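PDB 3U4Y: uncharacterized protein from Desulfotomaculum acetoxidans, which is of unknown function but folds as a seven-bladed beta-propeller related to the lactonase family. Local coordinates for residues F11-F25 against V310-C322. Numbering follows the deposited sequence.
Sequences FGIVVEQHLRRISFF and VAGIEANGGIAIC
Glu16 reaches across to the backbone of Glu314: Glu16 OE2 accepts the Glu314 backbone N-H on its anti side, 3.2 Å from N. Arg21 grips the same carboxylate side-on, NH1 in a salt bridge to OE2 and NE to OE1, while Ser23 OG meets OE1 from the opposite face to NE; each oxygen thus takes two donors, which fixes the carboxylate's rotation. Ile313 lies at about a right angle to Glu16, its CG2 against the carboxylate, and its CD1 comes tip to tip with Val14 CG1 (3.8 Å). With an alanine here instead of Glu16, the Arg21 guanidinium is likely to lose its carboxylate partner, the Glu314 N-H its acceptor and Ser23 OG its bond to OE1. Nearby, His18 holds CG between its backbone N and carbonyl carbon (chi1 61°), which turns the ring toward Glu314. His18 NE2 donates to the anti lone pair of Glu314 OE2 at 2.6 Å, with ring and carboxylate only 19° from coplanar. At the other end, Cys322 CB sits over one face of the Phe11 ring, 4.1 Å from its centroid, and SG approaches obliquely on its way to the disulfide with Cys51. Between these ends, Ile13 and Ala320 exchange two backbone bonds, and Ile13 CG2 rests on Ala320 CB at 3.9 Å. Phe25 turns its ring edge to Ile321 CD1. Strand 319-321 thereby joins strand 11-16 antiparallel as the innermost strand of a four-stranded blade completed by 21-26 and 32-37, the "Velcro" closure of many beta-propellers, in which N- and C-terminal strands share one blade.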
ATOM      1  N   PHE A  11      13.609  -9.322   5.675  1.00 48.34           N
ATOM      2  CA  PHE A  11      13.358  -8.178   6.525  1.00 43.14           C
ATOM      3  C   PHE A  11      12.223  -7.326   5.980  1.00 39.06           C
ATOM      4  O   PHE A  11      11.841  -7.433   4.814  1.00 42.52           O
ATOM      5  CB  PHE A  11      14.624  -7.323   6.619  1.00 39.96           C
ATOM      6  CG  PHE A  11      14.807  -6.369   5.466  1.00 34.21           C
ATOM      7  CD1 PHE A  11      14.175  -5.137   5.452  1.00 35.24           C
ATOM      8  CD2 PHE A  11      15.612  -6.702   4.399  1.00 36.30           C
ATOM      9  CE1 PHE A  11      14.348  -4.264   4.382  1.00 39.88           C
ATOM     10  CE2 PHE A  11      15.786  -5.823   3.333  1.00 37.66           C
ATOM     11  CZ  PHE A  11      15.160  -4.612   3.323  1.00 30.38           C
ATOM     12  N   GLY A  12      11.713  -6.452   6.831  1.00 30.47           N
ATOM     13  CA  GLY A  12      10.648  -5.552   6.446  1.00 34.81           C
ATOM     14  C   GLY A  12      10.682  -4.278   7.266  1.00 42.20           C
ATOM     15  O   GLY A  12      11.458  -4.150   8.204  1.00 53.65           O
ATOM     16  N   ILE A  13       9.820  -3.335   6.916  1.00 35.74           N
ATOM     17  CA  ILE A  13       9.808  -2.039   7.567  1.00 37.40           C
ATOM     18  C   ILE A  13       8.384  -1.676   7.976  1.00 31.32           C
ATOM     19  O   ILE A  13       7.449  -1.952   7.253  1.00 33.63           O
ATOM     20  CB  ILE A  13      10.427  -0.946   6.650  1.00 41.52           C
ATOM     21  CG1 ILE A  13      10.347   0.424   7.307  1.00 41.66           C
ATOM     22  CG2 ILE A  13       9.759  -0.903   5.271  1.00 30.57           C
ATOM     23  CD1 ILE A  13      10.645   1.528   6.337  1.00 46.29           C
ATOM     24  N   VAL A  14       8.221  -1.073   9.144  1.00 27.01           N
ATOM     25  CA  VAL A  14       6.895  -0.724   9.623  1.00 29.41           C
ATOM     26  C   VAL A  14       6.891   0.624  10.318  1.00 34.05           C
ATOM     27  O   VAL A  14       7.794   0.946  11.093  1.00 38.57           O
ATOM     28  CB  VAL A  14       6.340  -1.786  10.582  1.00 31.19           C
ATOM     29  CG1 VAL A  14       7.215  -1.903  11.818  1.00 35.68           C
ATOM     30  CG2 VAL A  14       4.906  -1.456  10.959  1.00 23.02           C
ATOM     31  N   VAL A  15       5.854   1.407  10.040  1.00 32.67           N
ATOM     32  CA  VAL A  15       5.736   2.747  10.590  1.00 32.05           C
ATOM     33  C   VAL A  15       5.088   2.748  11.971  1.00 29.66           C
ATOM     34  O   VAL A  15       4.146   1.998  12.222  1.00 34.16           O
ATOM     35  CB  VAL A  15       4.951   3.648   9.645  1.00 29.63           C
ATOM     36  CG1 VAL A  15       4.726   4.999  10.282  1.00 18.29           C
ATOM     37  CG2 VAL A  15       5.684   3.764   8.314  1.00 20.29           C
ATOM     38  N   GLU A  16       5.627   3.567  12.871  1.00 24.16           N
ATOM     39  CA  GLU A  16       5.015   3.797  14.176  1.00 31.85           C
ATOM     40  C   GLU A  16       4.756   5.272  14.310  1.00 37.28           C
ATOM     41  O   GLU A  16       5.623   6.028  14.720  1.00 48.51           O
ATOM     42  CB  GLU A  16       5.922   3.335  15.292  1.00 35.67           C
ATOM     43  CG  GLU A  16       6.122   1.852  15.298  1.00 44.30           C
ATOM     44  CD  GLU A  16       7.455   1.472  15.872  1.00 59.39           C
ATOM     45  OE1 GLU A  16       8.492   1.738  15.220  1.00 60.48           O
ATOM     46  OE2 GLU A  16       7.463   0.915  16.982  1.00 68.19           O
ATOM     47  N   GLN A  17       3.550   5.676  13.947  1.00 34.34           N
ATOM     48  CA  GLN A  17       3.248   7.077  13.743  1.00 35.39           C
ATOM     49  C   GLN A  17       3.356   7.899  15.020  1.00 35.34           C
ATOM     50  O   GLN A  17       3.797   9.046  14.996  1.00 28.36           O
ATOM     51  CB  GLN A  17       1.849   7.231  13.160  1.00 32.08           C
ATOM     52  CG  GLN A  17       1.537   8.656  12.824  1.00 37.70           C
ATOM     53  CD  GLN A  17       0.111   8.852  12.428  1.00 44.22           C
ATOM     54  OE1 GLN A  17      -0.780   8.923  13.284  1.00 57.17           O
ATOM     55  NE2 GLN A  17      -0.131   8.943  11.126  1.00 36.17           N
ATOM     56  N   HIS A  18       2.942   7.308  16.133  1.00 35.57           N
ATOM     57  CA  HIS A  18       2.869   8.051  17.375  1.00 33.07           C
ATOM     58  C   HIS A  18       4.231   8.215  18.028  1.00 43.02           C
ATOM     59  O   HIS A  18       4.407   9.063  18.898  1.00 52.59           O
ATOM     60  CB  HIS A  18       1.899   7.389  18.337  1.00 24.64           C
ATOM     61  CG  HIS A  18       2.272   5.996  18.709  1.00 36.51           C
ATOM     62  ND1 HIS A  18       2.530   5.021  17.772  1.00 44.62           N
ATOM     63  CD2 HIS A  18       2.418   5.406  19.918  1.00 45.52           C
ATOM     64  CE1 HIS A  18       2.824   3.891  18.389  1.00 49.38           C
ATOM     65  NE2 HIS A  18       2.763   4.097  19.693  1.00 47.72           N
ATOM     66  N   LEU A  19       5.197   7.406  17.615  1.00 39.36           N
ATOM     67  CA  LEU A  19       6.551   7.541  18.123  1.00 35.17           C
ATOM     68  C   LEU A  19       7.356   8.334  17.119  1.00 38.83           C
ATOM     69  O   LEU A  19       8.528   8.610  17.330  1.00 41.21           O
ATOM     70  CB  LEU A  19       7.189   6.178  18.360  1.00 32.95           C
ATOM     71  CG  LEU A  19       6.350   5.285  19.265  1.00 34.52           C
ATOM     72  CD1 LEU A  19       7.206   4.249  19.967  1.00 35.29           C
ATOM     73  CD2 LEU A  19       5.624   6.143  20.265  1.00 33.89           C
ATOM     74  N   ARG A  20       6.699   8.713  16.030  1.00 39.60           N
ATOM     75  CA  ARG A  20       7.361   9.413  14.945  1.00 38.05           C
ATOM     76  C   ARG A  20       8.631   8.641  14.576  1.00 39.78           C
ATOM     77  O   ARG A  20       9.718   9.187  14.439  1.00 46.07           O
ATOM     78  CB  ARG A  20       7.595  10.866  15.341  1.00 33.09           C
ATOM     79  CG  ARG A  20       6.293  11.550  15.779  1.00 44.38           C
ATOM     80  CD  ARG A  20       6.390  13.060  15.714  1.00 63.86           C
ATOM     81  NE  ARG A  20       5.083  13.707  15.623  1.00 77.92           N
ATOM     82  CZ  ARG A  20       4.912  14.969  15.232  1.00 89.71           C
ATOM     83  NH1 ARG A  20       5.964  15.699  14.888  1.00 94.72           N
ATOM     84  NH2 ARG A  20       3.697  15.502  15.171  1.00 90.51           N
ATOM     85  N   ARG A  21       8.449   7.342  14.386  1.00 38.82           N
ATOM     86  CA  ARG A  21       9.544   6.400  14.255  1.00 41.84           C
ATOM     87  C   ARG A  21       9.232   5.368  13.152  1.00 42.37           C
ATOM     88  O   ARG A  21       8.109   5.314  12.649  1.00 41.56           O
ATOM     89  CB  ARG A  21       9.734   5.712  15.613  1.00 32.38           C
ATOM     90  CG  ARG A  21      10.908   4.791  15.704  1.00 37.18           C
ATOM     91  CD  ARG A  21      11.075   4.261  17.105  1.00 38.37           C
ATOM     92  NE  ARG A  21      10.037   3.312  17.476  1.00 37.51           N
ATOM     93  CZ  ARG A  21      10.028   2.632  18.619  1.00 48.34           C
ATOM     94  NH1 ARG A  21       9.047   1.786  18.893  1.00 60.06           N
ATOM     95  NH2 ARG A  21      11.005   2.784  19.495  1.00 47.65           N
ATOM     96  N   ILE A  22      10.233   4.577  12.767  1.00 32.12           N
ATOM     97  CA  ILE A  22      10.045   3.421  11.898  1.00 26.93           C
ATOM     98  C   ILE A  22      10.964   2.308  12.395  1.00 31.73           C
ATOM     99  O   ILE A  22      11.991   2.574  12.997  1.00 30.55           O
ATOM    100  CB  ILE A  22      10.441   3.713  10.448  1.00 31.45           C
ATOM    101  CG1 ILE A  22      11.928   3.428  10.254  1.00 31.83           C
ATOM    102  CG2 ILE A  22      10.132   5.138  10.074  1.00 36.38           C
ATOM    103  CD1 ILE A  22      12.529   4.125   9.067  1.00 32.73           C
ATOM    104  N   SER A  23      10.589   1.060  12.141  1.00 39.48           N
ATOM    105  CA  SER A  23      11.382  -0.095  12.544  1.00 34.13           C
ATOM    106  C   SER A  23      11.601  -1.038  11.377  1.00 35.07           C
ATOM    107  O   SER A  23      10.733  -1.210  10.534  1.00 44.18           O
ATOM    108  CB  SER A  23      10.682  -0.887  13.651  1.00 35.58           C
ATOM    109  OG  SER A  23      10.534  -0.129  14.829  1.00 40.81           O
ATOM    110  N   PHE A  24      12.775  -1.646  11.336  1.00 27.49           N
ATOM    111  CA  PHE A  24      13.040  -2.729  10.434  1.00 27.51           C
ATOM    112  C   PHE A  24      12.983  -3.948  11.310  1.00 40.32           C
ATOM    113  O   PHE A  24      13.433  -3.907  12.445  1.00 43.46           O
ATOM    114  CB  PHE A  24      14.417  -2.580   9.830  1.00 25.74           C
ATOM    115  CG  PHE A  24      14.530  -1.457   8.855  1.00 29.34           C
ATOM    116  CD1 PHE A  24      14.211  -1.641   7.527  1.00 35.63           C
ATOM    117  CD2 PHE A  24      14.964  -0.217   9.255  1.00 26.39           C
ATOM    118  CE1 PHE A  24      14.335  -0.607   6.617  1.00 37.54           C
ATOM    119  CE2 PHE A  24      15.079   0.815   8.347  1.00 25.81           C
ATOM    120  CZ  PHE A  24      14.771   0.618   7.033  1.00 24.15           C
ATOM    121  N   PHE A  25      12.409  -5.023  10.796  1.00 45.39           N
ATOM    122  CA  PHE A  25      12.244  -6.243  11.562  1.00 45.94           C
ATOM    123  C   PHE A  25      12.640  -7.411  10.659  1.00 55.00           C
ATOM    124  O   PHE A  25      12.597  -7.301   9.430  1.00 50.96           O
ATOM    125  CB  PHE A  25      10.787  -6.371  12.031  1.00 33.69           C
ATOM    126  CG  PHE A  25       9.802  -6.401  10.908  1.00 47.55           C
ATOM    127  CD1 PHE A  25       9.208  -7.586  10.519  1.00 50.21           C
ATOM    128  CD2 PHE A  25       9.491  -5.246  10.210  1.00 63.04           C
ATOM    129  CE1 PHE A  25       8.307  -7.621   9.456  1.00 48.46           C
ATOM    130  CE2 PHE A  25       8.584  -5.269   9.153  1.00 62.65           C
ATOM    131  CZ  PHE A  25       8.000  -6.463   8.773  1.00 56.60           C
ATOM    132  N   VAL A 310       6.167  -9.443  16.890  1.00 43.85           N
ATOM    133  CA  VAL A 310       7.525  -8.918  17.045  1.00 49.09           C
ATOM    134  C   VAL A 310       7.638  -8.103  18.323  1.00 64.55           C
ATOM    135  O   VAL A 310       6.724  -7.364  18.696  1.00 76.81           O
ATOM    136  CB  VAL A 310       8.009  -8.048  15.860  1.00 44.85           C
ATOM    137  CG1 VAL A 310       8.145  -8.865  14.601  1.00 35.10           C
ATOM    138  CG2 VAL A 310       7.074  -6.909  15.644  1.00 57.13           C
ATOM    139  N   ALA A 311       8.773  -8.254  18.988  1.00 65.59           N
ATOM    140  CA  ALA A 311       9.024  -7.626  20.271  1.00 60.18           C
ATOM    141  C   ALA A 311       9.019  -6.107  20.226  1.00 46.18           C
ATOM    142  O   ALA A 311       9.721  -5.486  19.434  1.00 46.48           O
ATOM    143  CB  ALA A 311      10.355  -8.093  20.774  1.00 81.40           C
ATOM    144  N   GLY A 312       8.235  -5.500  21.098  1.00 38.88           N
ATOM    145  CA  GLY A 312       8.295  -4.060  21.278  1.00 35.41           C
ATOM    146  C   GLY A 312       8.199  -3.162  20.054  1.00 42.50           C
ATOM    147  O   GLY A 312       8.922  -2.170  19.963  1.00 35.47           O
ATOM    148  N   ILE A 313       7.311  -3.486  19.116  1.00 54.21           N
ATOM    149  CA  ILE A 313       6.948  -2.544  18.055  1.00 45.25           C
ATOM    150  C   ILE A 313       5.497  -2.157  18.254  1.00 45.55           C
ATOM    151  O   ILE A 313       4.627  -3.023  18.308  1.00 58.76           O
ATOM    152  CB  ILE A 313       7.065  -3.140  16.634  1.00 38.04           C
ATOM    153  CG1 ILE A 313       8.516  -3.439  16.255  1.00 44.88           C
ATOM    154  CG2 ILE A 313       6.497  -2.176  15.619  1.00 26.38           C
ATOM    155  CD1 ILE A 313       8.672  -3.840  14.800  1.00 34.72           C
ATOM    156  N   GLU A 314       5.232  -0.861  18.364  1.00 37.59           N
ATOM    157  CA  GLU A 314       3.871  -0.379  18.514  1.00 37.08           C
ATOM    158  C   GLU A 314       3.339   0.004  17.136  1.00 38.61           C
ATOM    159  O   GLU A 314       3.433   1.145  16.695  1.00 36.70           O
ATOM    160  CB  GLU A 314       3.842   0.784  19.499  1.00 42.52           C
ATOM    161  CG  GLU A 314       4.488   0.436  20.847  1.00 61.27           C
ATOM    162  CD  GLU A 314       4.535   1.608  21.825  1.00 72.90           C
ATOM    163  OE1 GLU A 314       4.988   1.402  22.975  1.00 82.16           O
ATOM    164  OE2 GLU A 314       4.128   2.730  21.449  1.00 69.11           O
ATOM    165  N   ALA A 315       2.799  -0.982  16.438  1.00 40.25           N
ATOM    166  CA  ALA A 315       2.463  -0.788  15.045  1.00 43.90           C
ATOM    167  C   ALA A 315       1.509   0.375  14.915  1.00 35.66           C
ATOM    168  O   ALA A 315       0.640   0.558  15.758  1.00 42.58           O
ATOM    169  CB  ALA A 315       1.859  -2.058  14.467  1.00 51.15           C
ATOM    170  N   ASN A 316       1.675   1.154  13.855  1.00 25.99           N
ATOM    171  CA  ASN A 316       0.838   2.310  13.631  1.00 22.37           C
ATOM    172  C   ASN A 316       1.132   2.926  12.273  1.00 20.97           C
ATOM    173  O   ASN A 316       1.835   3.906  12.163  1.00 24.52           O
ATOM    174  CB  ASN A 316       1.099   3.323  14.734  1.00 23.31           C
ATOM    175  CG  ASN A 316      -0.058   4.271  14.957  1.00 34.44           C
ATOM    176  OD1 ASN A 316      -0.986   4.371  14.149  1.00 35.29           O
ATOM    177  ND2 ASN A 316       0.001   4.990  16.062  1.00 43.42           N
ATOM    178  N   GLY A 317       0.592   2.343  11.223  1.00 34.58           N
ATOM    179  CA  GLY A 317       0.883   2.845   9.899  1.00 32.22           C
ATOM    180  C   GLY A 317       1.226   1.738   8.924  1.00 31.63           C
ATOM    181  O   GLY A 317       1.041   0.554   9.216  1.00 31.18           O
ATOM    182  N   GLY A 318       1.727   2.140   7.762  1.00 27.36           N
ATOM    183  CA  GLY A 318       2.016   1.224   6.682  1.00 33.72           C
ATOM    184  C   GLY A 318       3.039   0.164   7.042  1.00 46.20           C
ATOM    185  O   GLY A 318       3.670   0.209   8.106  1.00 48.73           O
ATOM    186  N   ILE A 319       3.193  -0.800   6.139  1.00 40.48           N
ATOM    187  CA  ILE A 319       4.128  -1.896   6.316  1.00 30.90           C
ATOM    188  C   ILE A 319       4.520  -2.422   4.958  1.00 30.78           C
ATOM    189  O   ILE A 319       3.683  -2.500   4.054  1.00 38.65           O
ATOM    190  CB  ILE A 319       3.511  -3.036   7.141  1.00 30.79           C
ATOM    191  CG1 ILE A 319       4.338  -4.313   7.014  1.00 22.99           C
ATOM    192  CG2 ILE A 319       2.095  -3.320   6.701  1.00 31.01           C
ATOM    193  CD1 ILE A 319       3.930  -5.365   8.030  1.00 22.30           C
ATOM    194  N   ALA A 320       5.798  -2.767   4.817  1.00 27.05           N
ATOM    195  CA  ALA A 320       6.342  -3.297   3.568  1.00 30.54           C
ATOM    196  C   ALA A 320       7.332  -4.400   3.848  1.00 38.22           C
ATOM    197  O   ALA A 320       8.060  -4.356   4.830  1.00 45.71           O
ATOM    198  CB  ALA A 320       7.010  -2.210   2.762  1.00 22.13           C
ATOM    199  N   ILE A 321       7.364  -5.397   2.979  1.00 36.25           N
ATOM    200  CA  ILE A 321       8.310  -6.475   3.156  1.00 31.42           C
ATOM    201  C   ILE A 321       9.204  -6.579   1.926  1.00 41.89           C
ATOM    202  O   ILE A 321       8.824  -6.168   0.834  1.00 43.64           O
ATOM    203  CB  ILE A 321       7.584  -7.786   3.483  1.00 28.41           C
ATOM    204  CG1 ILE A 321       6.758  -7.603   4.756  1.00 27.02           C
ATOM    205  CG2 ILE A 321       8.559  -8.910   3.633  1.00 24.74           C
ATOM    206  CD1 ILE A 321       6.478  -8.867   5.520  1.00 25.21           C
ATOM    207  N   CYS A 322      10.413  -7.089   2.118  1.00 57.06           N
ATOM    208  CA  CYS A 322      11.382  -7.187   1.042  1.00 52.75           C
ATOM    209  C   CYS A 322      10.955  -8.238   0.027  1.00 52.41           C
ATOM    210  O   CYS A 322      10.668  -9.379   0.398  1.00 57.11           O
ATOM    211  CB  CYS A 322      12.746  -7.554   1.613  1.00 45.45           C
ATOM    212  SG  CYS A 322      14.031  -7.517   0.373  1.00 67.04           S
TER